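PDB 2Q5C: NtrC family transcriptional regulator from Clostridium acetobutylicum ATCC 824, which probably acts as a sigma-54-dependent transcriptional activator, this piece being its N-terminal PrpR-type domain, which precedes the PAS, AAA and DNA-binding parts. Local coordinates for residues Ala45-Gln49 / Ile65-Ile71. Residues are numbered along the deposited sequence.
Sequences AFGLQ and IKKSVSI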
loop_
_atom_site.group_PDB
_atom_site.type_symbol
_atom_site.label_atom_id
_atom_site.label_comp_id
_atom_site.label_asym_id
_atom_site.label_seq_id
_atom_site.Cartn_x
_atom_site.Cartn_y
_atom_site.Cartn_z
ATOM N N ALA A 45 -3.407 9.503 -11.414
ATOM C CA ALA A 45 -4.842 9.268 -11.270
ATOM C C ALA A 45 -5.668 10.435 -11.829
ATOM O O ALA A 45 -6.650 10.217 -12.540
ATOM C CB ALA A 45 -5.194 9.025 -9.837
ATOM N N PHE A 46 -5.245 11.646 -11.522
ATOM C CA PHE A 46 -5.954 12.823 -12.001
ATOM C C PHE A 46 -5.955 12.827 -13.531
ATOM O O PHE A 46 -6.977 13.114 -14.163
ATOM C CB PHE A 46 -5.296 14.089 -11.444
ATOM C CG PHE A 46 -6.063 15.329 -11.746
ATOM C CD1 PHE A 46 -7.003 15.794 -10.838
ATOM C CD2 PHE A 46 -5.891 15.983 -12.967
ATOM C CE1 PHE A 46 -7.761 16.966 -11.137
ATOM C CE2 PHE A 46 -6.636 17.134 -13.280
ATOM C CZ PHE A 46 -7.575 17.604 -12.365
ATOM N N GLY A 47 -4.825 12.460 -14.120
ATOM C CA GLY A 47 -4.688 12.451 -15.597
ATOM C C GLY A 47 -5.538 11.373 -16.247
ATOM O O GLY A 47 -5.932 11.506 -17.399
ATOM N N LEU A 48 -5.814 10.296 -15.511
ATOM C CA LEU A 48 -6.591 9.159 -16.023
ATOM C C LEU A 48 -8.084 9.240 -15.780
ATOM O O LEU A 48 -8.864 8.450 -16.331
ATOM C CB LEU A 48 -6.120 7.877 -15.330
ATOM C CG LEU A 48 -4.828 7.256 -15.837
ATOM C CD1 LEU A 48 -4.407 6.175 -14.872
ATOM C CD2 LEU A 48 -5.063 6.667 -17.217
ATOM N N GLN A 49 -8.521 10.173 -14.955
ATOM C CA GLN A 49 -9.855 10.023 -14.413
ATOM C C GLN A 49 -10.960 10.163 -15.440
ATOM O O GLN A 49 -12.024 9.568 -15.257
ATOM C CB GLN A 49 -10.087 10.900 -13.190
ATOM C CG GLN A 49 -10.154 12.353 -13.461
ATOM C CD GLN A 49 -10.589 13.108 -12.228
ATOM O OE1 GLN A 49 -11.495 12.689 -11.508
ATOM N NE2 GLN A 49 -9.947 14.214 -11.981
ATOM N N ILE A 65 -5.143 9.719 -3.681
ATOM C CA ILE A 65 -5.992 9.631 -4.868
ATOM C C ILE A 65 -7.424 10.048 -4.560
ATOM O O ILE A 65 -8.006 10.818 -5.338
ATOM C CB ILE A 65 -5.916 8.208 -5.458
ATOM C CG1 ILE A 65 -4.523 8.013 -6.044
ATOM C CG2 ILE A 65 -6.981 7.995 -6.566
ATOM C CD1 ILE A 65 -4.212 6.600 -6.532
ATOM N N LYS A 66 -7.990 9.570 -3.462
ATOM C CA LYS A 66 -9.395 9.857 -3.199
ATOM C C LYS A 66 -9.632 11.357 -3.075
ATOM O O LYS A 66 -10.666 11.837 -3.527
ATOM C CB LYS A 66 -9.874 9.156 -1.942
ATOM C CG LYS A 66 -11.387 9.315 -1.698
ATOM C CD LYS A 66 -11.838 8.524 -0.477
ATOM C CE LYS A 66 -13.297 8.080 -0.610
ATOM N NZ LYS A 66 -13.429 6.929 -1.569
ATOM N N LYS A 67 -8.679 12.076 -2.500
ATOM C CA LYS A 67 -8.853 13.520 -2.265
ATOM C C LYS A 67 -8.670 14.341 -3.526
ATOM O O LYS A 67 -8.931 15.549 -3.517
ATOM C CB LYS A 67 -7.911 14.029 -1.167
ATOM C CG LYS A 67 -8.191 13.408 0.186
ATOM C CD LYS A 67 -7.455 14.134 1.297
ATOM C CE LYS A 67 -7.320 13.288 2.553
ATOM N NZ LYS A 67 -8.591 12.619 2.939
ATOM N N SER A 68 -8.218 13.727 -4.618
ATOM C CA SER A 68 -7.950 14.524 -5.820
ATOM C C SER A 68 -8.690 14.125 -7.101
ATOM O O SER A 68 -8.572 14.819 -8.118
ATOM C CB SER A 68 -6.450 14.657 -6.067
ATOM O OG SER A 68 -5.816 13.411 -6.023
ATOM N N VAL A 69 -9.409 13.009 -7.077
ATOM C CA VAL A 69 -10.235 12.600 -8.215
ATOM C C VAL A 69 -11.715 12.608 -7.882
ATOM O O VAL A 69 -12.096 12.520 -6.707
ATOM C CB VAL A 69 -9.806 11.205 -8.807
ATOM C CG1 VAL A 69 -8.321 11.231 -9.141
ATOM C CG2 VAL A 69 -10.182 10.024 -7.876
ATOM N N SER A 70 -12.557 12.701 -8.913
ATOM C CA SER A 70 -14.007 12.682 -8.679
ATOM C C SER A 70 -14.649 11.353 -9.037
ATOM O O SER A 70 -15.847 11.166 -8.834
ATOM C CB SER A 70 -14.704 13.844 -9.418
ATOM O OG SER A 70 -14.311 13.852 -10.786
ATOM N N ILE A 71 -13.861 10.415 -9.565
ATOM C CA ILE A 71 -14.402 9.107 -9.908
ATOM C C ILE A 71 -14.167 8.136 -8.738
ATOM O O ILE A 71 -13.416 8.480 -7.821
ATOM C CB ILE A 71 -13.780 8.550 -11.198
ATOM C CG1 ILE A 71 -12.269 8.338 -11.025
ATOM C CG2 ILE A 71 -14.061 9.516 -12.358
ATOM C CD1 ILE A 71 -11.630 7.478 -12.129
HETATM O O HOH W 1 -10.551 16.043 -9.556
#
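Ile65, in helix 59-66, puts its CG2 3.9 Å from Ala45 CB, and both side chains rest on Ile55 of strand 54-58 and Ile10 of strand 6-11, so the helix pair is joined over the parallel sheet of an alpha/beta lobe. Ser68 N and Val69 N both hydrogen-bond to Ile65 O, while Ser68 OG hydrogen-bonds to Tyr64 O. Ser68 O faces the ring edge of Phe46 (CD1 to O 3.3 Å) and accepts from a water (2.7 Å) that itself accepts from Gln49 NE2 (3.1 Å). Val69 CG1 packs 3.9 Å from Ala45 CB. At Ser70 the backbone N donates almost linearly to Gln49 OE1 (2.8 Å), and Ser70 OG donates to the same OE1 (3.1 Å). Ile71, leading into strand 73-76, brings CD1 to 3.9 Å from Gln49 CB. One glutamine amide thus satisfies two donors, the NH and hydroxyl of Ser70, and through water an acceptor, Ser68 O, making the contact polar on its outer side and apolar toward the sheet.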